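Side-chain contacts in protein Pcdhgc3 (Mus musculus, PDB 4ZI8), which probably acts as a calcium-dependent cell-adhesion protein and may help to establish and maintain specific neuronal connections in the brain: residues 67-70 with 75-78; 243-248 with 301-306; 134-139 with 193-198; 146-151 with 175-180. All blocks are in the same frame, centred on the assembly; numbering follows the deposited sequence.

Interaction 1: 67-70 with 75-78; sequences FEVN and EMFV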
loop_
_atom_site.group_PDB
_atom_site.type_symbol
_atom_site.label_atom_id
_atom_site.label_comp_id
_atom_site.label_asym_id
_atom_site.label_seq_id
_atom_site.Cartn_x
_atom_site.Cartn_y
_atom_site.Cartn_z
ATOM N N PHE B 67 -22.796 -38.770 32.996
ATOM C CA PHE B 67 -24.035 -39.524 33.142
ATOM C C PHE B 67 -24.008 -40.340 34.402
ATOM O O PHE B 67 -22.957 -40.804 34.839
ATOM C CB PHE B 67 -24.246 -40.448 31.956
ATOM C CG PHE B 67 -24.271 -39.732 30.669
ATOM C CD1 PHE B 67 -25.421 -39.104 30.234
ATOM C CD2 PHE B 67 -23.125 -39.632 29.911
ATOM C CE1 PHE B 67 -25.419 -38.407 29.016
ATOM C CE2 PHE B 67 -23.111 -38.932 28.698
ATOM C CZ PHE B 67 -24.249 -38.319 28.262
ATOM N N GLU B 68 -25.169 -40.506 34.995
ATOM C CA GLU B 68 -25.302 -41.411 36.123
ATOM C C GLU B 68 -26.523 -42.267 35.849
ATOM O O GLU B 68 -27.332 -41.907 34.997
ATOM C CB GLU B 68 -25.439 -40.638 37.428
ATOM C CG GLU B 68 -24.126 -40.024 37.912
ATOM C CD GLU B 68 -23.163 -41.031 38.562
ATOM O OE1 GLU B 68 -23.403 -42.261 38.482
ATOM O OE2 GLU B 68 -22.168 -40.581 39.176
ATOM N N VAL B 69 -26.646 -43.398 36.549
ATOM C CA VAL B 69 -27.800 -44.274 36.412
ATOM C C VAL B 69 -28.438 -44.453 37.778
ATOM O O VAL B 69 -27.736 -44.605 38.759
ATOM C CB VAL B 69 -27.400 -45.644 35.811
ATOM C CG1 VAL B 69 -28.609 -46.561 35.697
ATOM C CG2 VAL B 69 -26.759 -45.446 34.442
ATOM N N ASN B 70 -29.762 -44.393 37.836
ATOM C CA ASN B 70 -30.523 -44.677 39.042
ATOM C C ASN B 70 -30.499 -46.198 39.295
ATOM O O ASN B 70 -31.094 -46.958 38.527
ATOM C CB ASN B 70 -31.948 -44.150 38.856
ATOM C CG ASN B 70 -32.820 -44.342 40.067
ATOM O OD1 ASN B 70 -32.591 -45.218 40.903
ATOM N ND2 ASN B 70 -33.864 -43.531 40.153
ATOM N N GLU B 75 -32.839 -45.906 35.086
ATOM C CA GLU B 75 -32.847 -44.672 34.310
ATOM C C GLU B 75 -31.455 -44.029 34.285
ATOM O O GLU B 75 -30.856 -43.811 35.324
ATOM C CB GLU B 75 -33.868 -43.697 34.878
ATOM C CG GLU B 75 -33.815 -42.306 34.253
ATOM C CD GLU B 75 -34.652 -41.298 35.030
ATOM O OE1 GLU B 75 -35.607 -41.724 35.724
ATOM O OE2 GLU B 75 -34.346 -40.085 34.956
ATOM N N MET B 76 -30.943 -43.757 33.089
ATOM C CA MET B 76 -29.692 -43.024 32.939
ATOM C C MET B 76 -30.017 -41.565 32.667
ATOM O O MET B 76 -30.939 -41.271 31.895
ATOM C CB MET B 76 -28.849 -43.577 31.805
ATOM C CG MET B 76 -27.500 -42.880 31.695
ATOM S SD MET B 76 -26.361 -43.688 30.580
ATOM C CE MET B 76 -27.040 -43.237 29.032
ATOM N N PHE B 77 -29.283 -40.656 33.299
ATOM C CA PHE B 77 -29.600 -39.245 33.173
ATOM C C PHE B 77 -28.346 -38.407 33.121
ATOM O O PHE B 77 -27.279 -38.871 33.483
ATOM C CB PHE B 77 -30.480 -38.778 34.331
ATOM C CG PHE B 77 -29.909 -39.070 35.680
ATOM C CD1 PHE B 77 -29.061 -38.161 36.298
ATOM C CD2 PHE B 77 -30.233 -40.247 36.346
ATOM C CE1 PHE B 77 -28.522 -38.415 37.530
ATOM C CE2 PHE B 77 -29.709 -40.508 37.597
ATOM C CZ PHE B 77 -28.851 -39.590 38.191
ATOM N N VAL B 78 -28.502 -37.165 32.667
ATOM C CA VAL B 78 -27.379 -36.231 32.531
ATOM C C VAL B 78 -26.930 -35.796 33.915
ATOM O O VAL B 78 -27.738 -35.345 34.711
ATOM C CB VAL B 78 -27.774 -35.011 31.670
ATOM C CG1 VAL B 78 -26.710 -33.905 31.745
ATOM C CG2 VAL B 78 -27.996 -35.468 30.225
#

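Interaction 2: 243-248 with 301-306; sequences VREDAP and DFEDTK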
loop_
_atom_site.group_PDB
_atom_site.type_symbol
_atom_site.label_atom_id
_atom_site.label_comp_id
_atom_site.label_asym_id
_atom_site.label_seq_id
_atom_site.Cartn_x
_atom_site.Cartn_y
_atom_site.Cartn_z
ATOM N N VAL B 243 6.398 51.146 -8.735
ATOM C CA VAL B 243 7.452 51.392 -7.781
ATOM C C VAL B 243 8.255 52.610 -8.248
ATOM O O VAL B 243 8.641 52.677 -9.430
ATOM C CB VAL B 243 8.373 50.151 -7.640
ATOM C CG1 VAL B 243 9.377 50.368 -6.538
ATOM C CG2 VAL B 243 7.554 48.914 -7.325
ATOM N N ARG B 244 8.483 53.570 -7.347
ATOM C CA ARG B 244 9.324 54.736 -7.651
ATOM C C ARG B 244 10.735 54.278 -7.962
ATOM O O ARG B 244 11.246 53.354 -7.304
ATOM C CB ARG B 244 9.371 55.715 -6.484
ATOM C CG ARG B 244 8.028 56.118 -5.935
ATOM C CD ARG B 244 8.198 57.037 -4.726
ATOM N NE ARG B 244 9.131 58.118 -5.029
ATOM C CZ ARG B 244 8.797 59.233 -5.669
ATOM N NH1 ARG B 244 7.548 59.416 -6.067
ATOM N NH2 ARG B 244 9.714 60.160 -5.909
ATOM N N GLU B 245 11.397 54.914 -8.931
ATOM C CA GLU B 245 12.717 54.401 -9.336
ATOM C C GLU B 245 13.753 54.553 -8.220
ATOM O O GLU B 245 14.764 53.847 -8.209
ATOM C CB GLU B 245 13.225 55.070 -10.640
ATOM C CG GLU B 245 13.588 56.495 -10.529
ATOM C CD GLU B 245 14.303 57.023 -11.774
ATOM O OE1 GLU B 245 14.065 58.203 -12.072
ATOM O OE2 GLU B 245 15.101 56.296 -12.438
ATOM N N ASP B 246 13.506 55.439 -7.263
ATOM C CA ASP B 246 14.469 55.589 -6.182
ATOM C C ASP B 246 14.117 54.697 -4.976
ATOM O O ASP B 246 14.691 54.848 -3.899
ATOM C CB ASP B 246 14.601 57.067 -5.771
ATOM C CG ASP B 246 13.336 57.624 -5.150
ATOM O OD1 ASP B 246 12.294 56.938 -5.214
ATOM O OD2 ASP B 246 13.385 58.756 -4.603
ATOM N N ALA B 247 13.194 53.755 -5.166
ATOM C CA ALA B 247 12.846 52.803 -4.108
ATOM C C ALA B 247 14.090 52.048 -3.654
ATOM O O ALA B 247 14.813 51.484 -4.477
ATOM C CB ALA B 247 11.770 51.809 -4.588
ATOM N N PRO B 248 14.351 52.059 -2.342
ATOM C CA PRO B 248 15.543 51.445 -1.761
ATOM C C PRO B 248 15.353 49.951 -1.604
ATOM O O PRO B 248 14.218 49.462 -1.731
ATOM C CB PRO B 248 15.653 52.139 -0.403
ATOM C CG PRO B 248 14.232 52.412 -0.034
ATOM C CD PRO B 248 13.541 52.757 -1.326
ATOM N N ASP B 301 15.898 51.736 -12.364
ATOM C CA ASP B 301 16.256 52.925 -13.112
ATOM C C ASP B 301 15.253 53.133 -14.230
ATOM O O ASP B 301 15.133 52.293 -15.133
ATOM C CB ASP B 301 17.658 52.810 -13.677
ATOM C CG ASP B 301 18.125 54.106 -14.305
ATOM O OD1 ASP B 301 17.504 54.544 -15.283
ATOM O OD2 ASP B 301 19.107 54.686 -13.814
ATOM N N PHE B 302 14.524 54.243 -14.158
ATOM C CA PHE B 302 13.410 54.484 -15.065
ATOM C C PHE B 302 13.900 54.662 -16.505
ATOM O O PHE B 302 13.248 54.229 -17.447
ATOM C CB PHE B 302 12.605 55.702 -14.585
ATOM C CG PHE B 302 11.518 56.152 -15.539
ATOM C CD1 PHE B 302 10.263 55.545 -15.537
ATOM C CD2 PHE B 302 11.741 57.216 -16.414
ATOM C CE1 PHE B 302 9.271 55.973 -16.396
ATOM C CE2 PHE B 302 10.743 57.642 -17.281
ATOM C CZ PHE B 302 9.511 57.027 -17.264
ATOM N N GLU B 303 15.058 55.280 -16.677
ATOM C CA GLU B 303 15.566 55.493 -18.029
ATOM C C GLU B 303 16.125 54.188 -18.612
ATOM O O GLU B 303 16.089 53.982 -19.817
ATOM C CB GLU B 303 16.613 56.623 -18.045
ATOM C CG GLU B 303 16.072 57.953 -17.488
ATOM C CD GLU B 303 16.045 58.021 -15.951
ATOM O OE1 GLU B 303 17.044 57.617 -15.322
ATOM O OE2 GLU B 303 15.035 58.480 -15.369
ATOM N N ASP B 304 16.590 53.277 -17.760
ATOM C CA ASP B 304 17.097 51.994 -18.255
ATOM C C ASP B 304 15.963 51.023 -18.579
ATOM O O ASP B 304 15.937 50.411 -19.661
ATOM C CB ASP B 304 18.048 51.365 -17.237
ATOM C CG ASP B 304 19.343 52.142 -17.091
ATOM O OD1 ASP B 304 19.646 52.988 -17.970
ATOM O OD2 ASP B 304 20.066 51.909 -16.097
ATOM N N THR B 305 15.029 50.875 -17.648
ATOM C CA THR B 305 13.938 49.929 -17.842
ATOM C C THR B 305 12.674 50.392 -17.143
ATOM O O THR B 305 12.663 50.541 -15.926
ATOM C CB THR B 305 14.319 48.530 -17.316
ATOM O OG1 THR B 305 15.555 48.127 -17.918
ATOM C CG2 THR B 305 13.241 47.523 -17.666
ATOM N N LYS B 306 11.609 50.584 -17.915
ATOM C CA LYS B 306 10.362 51.125 -17.400
ATOM C C LYS B 306 9.428 50.068 -16.832
ATOM O O LYS B 306 8.553 50.379 -16.025
ATOM C CB LYS B 306 9.639 51.887 -18.499
ATOM C CG LYS B 306 10.337 53.183 -18.862
ATOM C CD LYS B 306 9.811 53.778 -20.158
ATOM C CE LYS B 306 10.547 55.078 -20.462
ATOM N NZ LYS B 306 12.012 54.947 -20.212
#

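Interaction 3: 134-139 with 193-198; sequences ISEALA and DWEREP. With CA (calcium ion), chain R; CA (calcium ion), chain Q.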
loop_
_atom_site.group_PDB
_atom_site.type_symbol
_atom_site.label_atom_id
_atom_site.label_comp_id
_atom_site.label_asym_id
_atom_site.label_seq_id
_atom_site.Cartn_x
_atom_site.Cartn_y
_atom_site.Cartn_z
ATOM N N ILE B 134 -5.030 3.527 4.289
ATOM C CA ILE B 134 -5.098 3.302 2.859
ATOM C C ILE B 134 -4.896 4.621 2.082
ATOM O O ILE B 134 -5.650 5.570 2.266
ATOM C CB ILE B 134 -6.440 2.677 2.458
ATOM C CG1 ILE B 134 -6.730 1.401 3.266
ATOM C CG2 ILE B 134 -6.460 2.377 0.954
ATOM C CD1 ILE B 134 -8.101 0.880 3.045
ATOM N N SER B 135 -3.880 4.680 1.225
ATOM C CA SER B 135 -3.645 5.877 0.395
ATOM C C SER B 135 -4.788 6.135 -0.547
ATOM O O SER B 135 -5.339 5.200 -1.122
ATOM C CB SER B 135 -2.358 5.741 -0.414
ATOM O OG SER B 135 -2.221 6.817 -1.352
ATOM N N GLU B 136 -5.133 7.407 -0.752
ATOM C CA GLU B 136 -6.195 7.740 -1.688
ATOM C C GLU B 136 -5.729 7.463 -3.102
ATOM O O GLU B 136 -6.526 7.506 -4.034
ATOM C CB GLU B 136 -6.631 9.206 -1.572
ATOM C CG GLU B 136 -5.491 10.202 -1.749
ATOM C CD GLU B 136 -5.973 11.636 -1.785
ATOM O OE1 GLU B 136 -7.157 11.888 -2.109
ATOM O OE2 GLU B 136 -5.167 12.505 -1.466
ATOM N N ALA B 137 -4.440 7.185 -3.261
ATOM C CA ALA B 137 -3.873 6.932 -4.580
ATOM C C ALA B 137 -3.962 5.461 -4.987
ATOM O O ALA B 137 -3.505 5.101 -6.070
ATOM C CB ALA B 137 -2.425 7.394 -4.614
ATOM N N LEU B 138 -4.525 4.606 -4.139
ATOM C CA LEU B 138 -4.613 3.175 -4.473
ATOM C C LEU B 138 -5.714 2.932 -5.494
ATOM O O LEU B 138 -6.748 3.595 -5.479
ATOM C CB LEU B 138 -4.859 2.315 -3.239
ATOM C CG LEU B 138 -3.705 2.233 -2.236
ATOM C CD1 LEU B 138 -3.727 0.905 -1.465
ATOM C CD2 LEU B 138 -2.363 2.469 -2.884
ATOM N N ALA B 139 -5.488 1.987 -6.391
ATOM C CA ALA B 139 -6.433 1.792 -7.470
ATOM C C ALA B 139 -7.595 0.933 -7.027
ATOM O O ALA B 139 -7.426 -0.023 -6.274
ATOM C CB ALA B 139 -5.745 1.171 -8.681
ATOM N N ASP B 193 -10.715 9.520 -1.362
ATOM C CA ASP B 193 -10.368 10.904 -1.623
ATOM C C ASP B 193 -10.177 11.610 -0.299
ATOM O O ASP B 193 -11.145 11.928 0.366
ATOM C CB ASP B 193 -11.437 11.603 -2.448
ATOM C CG ASP B 193 -11.065 13.050 -2.779
ATOM O OD1 ASP B 193 -9.918 13.466 -2.523
ATOM O OD2 ASP B 193 -11.915 13.782 -3.310
ATOM N N TRP B 194 -8.915 11.859 0.079
ATOM C CA TRP B 194 -8.597 12.449 1.377
ATOM C C TRP B 194 -9.228 13.815 1.546
ATOM O O TRP B 194 -9.657 14.169 2.663
ATOM C CB TRP B 194 -7.078 12.578 1.585
ATOM C CG TRP B 194 -6.736 13.084 2.968
ATOM C CD1 TRP B 194 -6.430 12.326 4.074
ATOM C CD2 TRP B 194 -6.686 14.453 3.395
ATOM N NE1 TRP B 194 -6.189 13.147 5.155
ATOM C CE2 TRP B 194 -6.349 14.451 4.767
ATOM C CE3 TRP B 194 -6.908 15.678 2.752
ATOM C CZ2 TRP B 194 -6.211 15.620 5.503
ATOM C CZ3 TRP B 194 -6.765 16.847 3.481
ATOM C CH2 TRP B 194 -6.433 16.804 4.854
ATOM N N GLU B 195 -9.277 14.561 0.446
ATOM C CA GLU B 195 -9.782 15.921 0.481
ATOM C C GLU B 195 -11.258 15.945 0.823
ATOM O O GLU B 195 -11.733 16.914 1.392
ATOM C CB GLU B 195 -9.540 16.639 -0.850
ATOM C CG GLU B 195 -8.110 17.153 -1.039
ATOM C CD GLU B 195 -7.111 16.050 -1.339
ATOM O OE1 GLU B 195 -7.525 15.017 -1.890
ATOM O OE2 GLU B 195 -5.906 16.206 -1.031
ATOM N N ARG B 196 -11.979 14.882 0.482
ATOM C CA ARG B 196 -13.419 14.864 0.662
ATOM C C ARG B 196 -13.812 14.101 1.941
ATOM O O ARG B 196 -14.582 14.591 2.754
ATOM C CB ARG B 196 -14.079 14.268 -0.582
ATOM C CG ARG B 196 -15.555 13.906 -0.424
ATOM C CD ARG B 196 -16.110 13.255 -1.699
ATOM N NE ARG B 196 -17.511 12.848 -1.555
ATOM C CZ ARG B 196 -17.920 11.596 -1.343
ATOM N NH1 ARG B 196 -17.034 10.608 -1.262
ATOM N NH2 ARG B 196 -19.218 11.326 -1.222
ATOM N N GLU B 197 -13.257 12.912 2.134
ATOM C CA GLU B 197 -13.517 12.146 3.332
ATOM C C GLU B 197 -12.217 11.489 3.806
ATOM O O GLU B 197 -11.794 10.486 3.237
ATOM C CB GLU B 197 -14.607 11.095 3.061
ATOM C CG GLU B 197 -15.275 10.564 4.314
ATOM C CD GLU B 197 -16.366 9.529 4.026
ATOM O OE1 GLU B 197 -16.707 9.327 2.837
ATOM O OE2 GLU B 197 -16.878 8.915 5.002
ATOM N N PRO B 198 -11.576 12.059 4.839
ATOM C CA PRO B 198 -10.260 11.567 5.253
ATOM C C PRO B 198 -10.308 10.327 6.134
ATOM O O PRO B 198 -9.262 9.758 6.460
ATOM C CB PRO B 198 -9.675 12.752 6.032
ATOM C CG PRO B 198 -10.842 13.471 6.553
ATOM C CD PRO B 198 -11.916 13.325 5.512
HETATM CA CA CA R . -7.864 13.603 -3.519
HETATM CA CA CA Q . -4.576 14.810 -1.649
HETATM O O HOH W 1 -9.010 12.517 -5.113
HETATM O O HOH W 2 -8.297 15.675 -4.744
#

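Interaction 4: 146-151 with 175-180; sequences LESAHD and QTREDG. With CA (calcium ion), chain N.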
loop_
_atom_site.group_PDB
_atom_site.type_symbol
_atom_site.label_atom_id
_atom_site.label_comp_id
_atom_site.label_asym_id
_atom_site.label_seq_id
_atom_site.Cartn_x
_atom_site.Cartn_y
_atom_site.Cartn_z
ATOM N N LEU B 146 -9.554 -8.799 5.963
ATOM C CA LEU B 146 -10.073 -8.401 7.260
ATOM C C LEU B 146 -9.890 -9.542 8.273
ATOM O O LEU B 146 -9.718 -10.696 7.866
ATOM C CB LEU B 146 -11.540 -8.030 7.130
ATOM C CG LEU B 146 -11.817 -6.882 6.153
ATOM C CD1 LEU B 146 -13.308 -6.626 6.034
ATOM C CD2 LEU B 146 -11.071 -5.629 6.586
ATOM N N GLU B 147 -9.920 -9.226 9.571
ATOM C CA GLU B 147 -9.818 -10.251 10.615
ATOM C C GLU B 147 -10.900 -11.303 10.413
ATOM O O GLU B 147 -12.029 -10.957 10.065
ATOM C CB GLU B 147 -9.965 -9.641 12.011
ATOM C CG GLU B 147 -9.066 -8.471 12.292
ATOM C CD GLU B 147 -7.812 -8.865 13.034
ATOM O OE1 GLU B 147 -7.598 -10.087 13.253
ATOM O OE2 GLU B 147 -7.050 -7.945 13.405
ATOM N N SER B 148 -10.555 -12.571 10.625
ATOM C CA SER B 148 -11.520 -13.667 10.532
ATOM C C SER B 148 -12.311 -13.827 11.819
ATOM O O SER B 148 -11.773 -13.639 12.905
ATOM C CB SER B 148 -10.821 -14.993 10.255
ATOM O OG SER B 148 -10.130 -14.980 9.028
ATOM N N ALA B 149 -13.568 -14.212 11.702
ATOM C CA ALA B 149 -14.327 -14.629 12.867
ATOM C C ALA B 149 -14.269 -16.138 12.967
ATOM O O ALA B 149 -14.054 -16.820 11.961
ATOM C CB ALA B 149 -15.751 -14.178 12.765
ATOM N N HIS B 150 -14.475 -16.647 14.173
ATOM C CA HIS B 150 -14.594 -18.081 14.395
ATOM C C HIS B 150 -15.913 -18.364 15.118
ATOM O O HIS B 150 -16.331 -17.584 15.955
ATOM C CB HIS B 150 -13.414 -18.600 15.210
ATOM C CG HIS B 150 -13.496 -20.063 15.515
ATOM N ND1 HIS B 150 -13.580 -21.024 14.529
ATOM C CD2 HIS B 150 -13.525 -20.728 16.697
ATOM C CE1 HIS B 150 -13.655 -22.220 15.091
ATOM N NE2 HIS B 150 -13.615 -22.068 16.402
ATOM N N ASP B 151 -16.562 -19.469 14.784
ATOM C CA ASP B 151 -17.772 -19.920 15.480
ATOM C C ASP B 151 -17.518 -21.372 15.860
ATOM O O ASP B 151 -17.271 -22.197 14.981
ATOM C CB ASP B 151 -18.998 -19.789 14.575
ATOM C CG ASP B 151 -20.326 -19.985 15.302
ATOM O OD1 ASP B 151 -20.496 -20.961 16.072
ATOM O OD2 ASP B 151 -21.222 -19.139 15.077
ATOM N N GLN B 175 -14.296 -15.303 1.081
ATOM C CA GLN B 175 -13.515 -16.362 0.461
ATOM C C GLN B 175 -13.553 -17.592 1.351
ATOM O O GLN B 175 -13.639 -17.483 2.572
ATOM C CB GLN B 175 -12.070 -15.915 0.228
ATOM C CG GLN B 175 -11.928 -14.603 -0.540
ATOM C CD GLN B 175 -12.342 -14.739 -1.991
ATOM O OE1 GLN B 175 -12.621 -15.844 -2.470
ATOM N NE2 GLN B 175 -12.384 -13.616 -2.701
ATOM N N THR B 176 -13.542 -18.767 0.747
ATOM C CA THR B 176 -13.477 -19.969 1.550
ATOM C C THR B 176 -12.116 -20.610 1.316
ATOM O O THR B 176 -11.735 -20.867 0.172
ATOM C CB THR B 176 -14.626 -20.943 1.233
ATOM O OG1 THR B 176 -15.875 -20.318 1.557
ATOM C CG2 THR B 176 -14.510 -22.184 2.095
ATOM N N ARG B 177 -11.363 -20.816 2.397
ATOM C CA ARG B 177 -10.048 -21.443 2.298
ATOM C C ARG B 177 -10.190 -22.938 2.061
ATOM O O ARG B 177 -11.289 -23.482 2.175
ATOM C CB ARG B 177 -9.231 -21.182 3.559
ATOM C CG ARG B 177 -8.983 -19.709 3.854
ATOM C CD ARG B 177 -8.176 -19.554 5.126
ATOM N NE ARG B 177 -7.941 -18.170 5.507
ATOM C CZ ARG B 177 -8.550 -17.557 6.516
ATOM N NH1 ARG B 177 -9.445 -18.197 7.266
ATOM N NH2 ARG B 177 -8.258 -16.292 6.780
ATOM N N GLU B 178 -9.084 -23.608 1.748
ATOM C CA GLU B 178 -9.126 -25.047 1.456
ATOM C C GLU B 178 -9.671 -25.864 2.637
ATOM O O GLU B 178 -10.246 -26.939 2.446
ATOM C CB GLU B 178 -7.737 -25.566 1.053
ATOM C CG GLU B 178 -7.751 -27.014 0.518
ATOM C CD GLU B 178 -6.361 -27.645 0.395
ATOM O OE1 GLU B 178 -5.383 -26.914 0.124
ATOM O OE2 GLU B 178 -6.248 -28.879 0.570
ATOM N N ASP B 179 -9.527 -25.350 3.855
ATOM C CA ASP B 179 -10.001 -26.089 5.018
ATOM C C ASP B 179 -11.431 -25.726 5.399
ATOM O O ASP B 179 -11.946 -26.192 6.404
ATOM C CB ASP B 179 -9.076 -25.867 6.217
ATOM C CG ASP B 179 -8.976 -24.399 6.639
ATOM O OD1 ASP B 179 -9.753 -23.546 6.155
ATOM O OD2 ASP B 179 -8.107 -24.104 7.486
ATOM N N GLY B 180 -12.055 -24.867 4.603
ATOM C CA GLY B 180 -13.443 -24.514 4.831
ATOM C C GLY B 180 -13.633 -23.329 5.749
ATOM O O GLY B 180 -14.760 -22.963 6.057
HETATM CA CA CA N . -22.924 -20.565 16.053
#

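Interaction 1: 67-70 with 75-78
Strands 67-69 and 75-78 run antiparallel, their axes approaching to 4.7 Å, and pair as a beta hairpin of the first cadherin domain. E68 and F77 form its hydrogen-bonded pair, with E68 N to F77 O at 3.1 Å and F77 N to E68 O at 2.9 Å. Beyond the non-hydrogen-bonded pair of V69 and M76, N70 N bonds to E75 O at 2.8 Å. M76 faces the domain interior, where V37, Y25 and V113 also pack on it. Its chain runs out with CG opposite the backbone N (chi1 -176°) and bends only at the last torsion, which brings M76 SD obliquely beside F67, 5.2 Å from the ring centroid: a Met-aromatic contact between two apolar groups suited to a buried site. F67 CE1 touches V78 CG2 at 4.1 Å. The other face, carrying E68 and F77, is partly polar and partly aromatic. E68 turns its carboxylate away to a salt bridge with R65 and leaves its CB to pack on F77, which, with CG wedged between backbone N and carbonyl carbon (chi1 54°), folds its ring back over the neighbouring strand. E68 O lies above one face of that ring, toward the rim, and F77 CZ rests 3.6 Å from E68 CB.

Interaction 2: 243-248 with 301-306
D301 meets E245 through its backbone, with D301 CA 3.6 Å from E245 OE2. The side chain of D301 points elsewhere: D301 OD1 accepts from D304 N at 2.9 Å, an Asx motif that rounds off the turn, while OD2 forms a salt bridge with R299. F302 supplies the single hydrogen bond of the contact, F302 N to E245 OE2 at 2.7 Å. The bond is nearly straight (172° at the hydrogen), although the donor stands well above the carboxylate plane. F302 CB packs against the same oxygen, and because its CG lies opposite the backbone N (chi1 173°), the ring swings off toward V332. E303 bends back at chi2, so that E303 OE2 comes to 3.4 Å from E245 OE1, two like-charged acceptors brought close. With D334 also close by, this crowding of acids would be expected to raise the affinity of one or more carboxylates for protons when no metal is present. K306 ends the segment, its CG above one face of the F302 ring and K306 NZ bonded to F302 O at 3.1 Å. Glutamate and aspartate suit this place because E245, D301 and E303 are calcium ligands in a structure of this protein. Here no calcium is bound, and the group has the form of a cadherin interdomain calcium site without its metal, at the end of the third domain.

Interaction 3: 134-139 with 193-198
E136 and E195 bridge two calcium ions at the base of the second cadherin domain, in the interdomain calcium site characteristic of this fold. One ion is gripped by E136 OE1 at 2.3 Å, D193 OD1 at 2.3 Å and E195 OE1 at 2.2 Å, together with two waters and D229. The other ion is bound by E136 OE2 at 2.4 Å and by E195 OE2 at 2.0 Å, and D226, A227, D229 and D262 complete its shell. Glutamates suit this role: each carboxylate can give one oxygen to each metal, and the two carboxylate planes are only 20° apart. The metals hold together acidic oxygens that would otherwise probably repel, such as E136 OE1 and D193 OD1. Outside the first shell, E195 N fixes a ligand by donating to D193 OD1 in an Asx turn, while A137 N bonds to S135 OG in an ST turn that shapes the backbone on both sides of E136. E136 CG sits between its backbone N and carbonyl carbon (chi1 56°), and the chain then extends straight across to the ions. There E136 OE1 takes one further bond, from W194 N at 2.8 Å, which arrives from above the carboxylate plane.

Interaction 4: 146-151 with 175-180
S148 and R177 make the whole contact between these segments, one polar bond across a gap where the nearest CA atoms, S148 CA and Q175 CA, are 10.6 Å apart. R177 sends out a long chain, extended from CG to NE, which carries its guanidinium to the serine, edge first. R177 NH2 donates to S148 OG at 3.2 Å, with 167° at the hydrogen, and the hydroxyl oxygen lies almost within the guanidinium plane. R177 NH1 is also near, 3.7 Å from S148 OG, but the bond uses NH2. For its part S148 places OG beside its backbone N (chi1 -62°), on a CB already directed at the opposite segment. On the close side, both side chains also pack against Y183 of strand 182-188. The arginine is buried in the assembly, and its N-H groups are met by oxygens: S148 OG, T181 OG1 and, as its principal polar partner, N320 OD1 of the second subunit. The remainder of 175-180 is looser: a type I turn from R177 to G180, closed by G180 N to R177 O at 2.9 Å, carries E178 outward with a poorly ordered side chain. Beside it, D179 OD2 bonds to H325 of the second subunit. At the far end of 146-151, D151 binds a calcium ion and takes no part in the bond. A guanidinium with several N-H groups in one plane can serve intramolecular and intersubunit acceptors together. R177 NH2 does so here, bonding S148 and N320 of the second subunit, consistent with the antiparallel recognition of clustered protocadherins.

In the fold
Interactions 2 and 3 are the same piece of architecture in successive cadherin domains, a glutamate just after strand 238-244 or 130-135 meeting the acidic turn before a later strand. In interaction 3, partly buried, calcium fills the site between domains; in interaction 2, a surface contact at the chain's far end, the corresponding acids stand without metal. Interaction 1 belongs to the first domain and differs in kind: neighbouring strands joined by backbone bonds, partly buried, with an apolar face turned inward. Interaction 4, also partly buried, is nested within the loop closed by interaction 3, their centres about 28 Å apart in one domain, yet it depends on a lone side-chain bond and adjoins the second subunit.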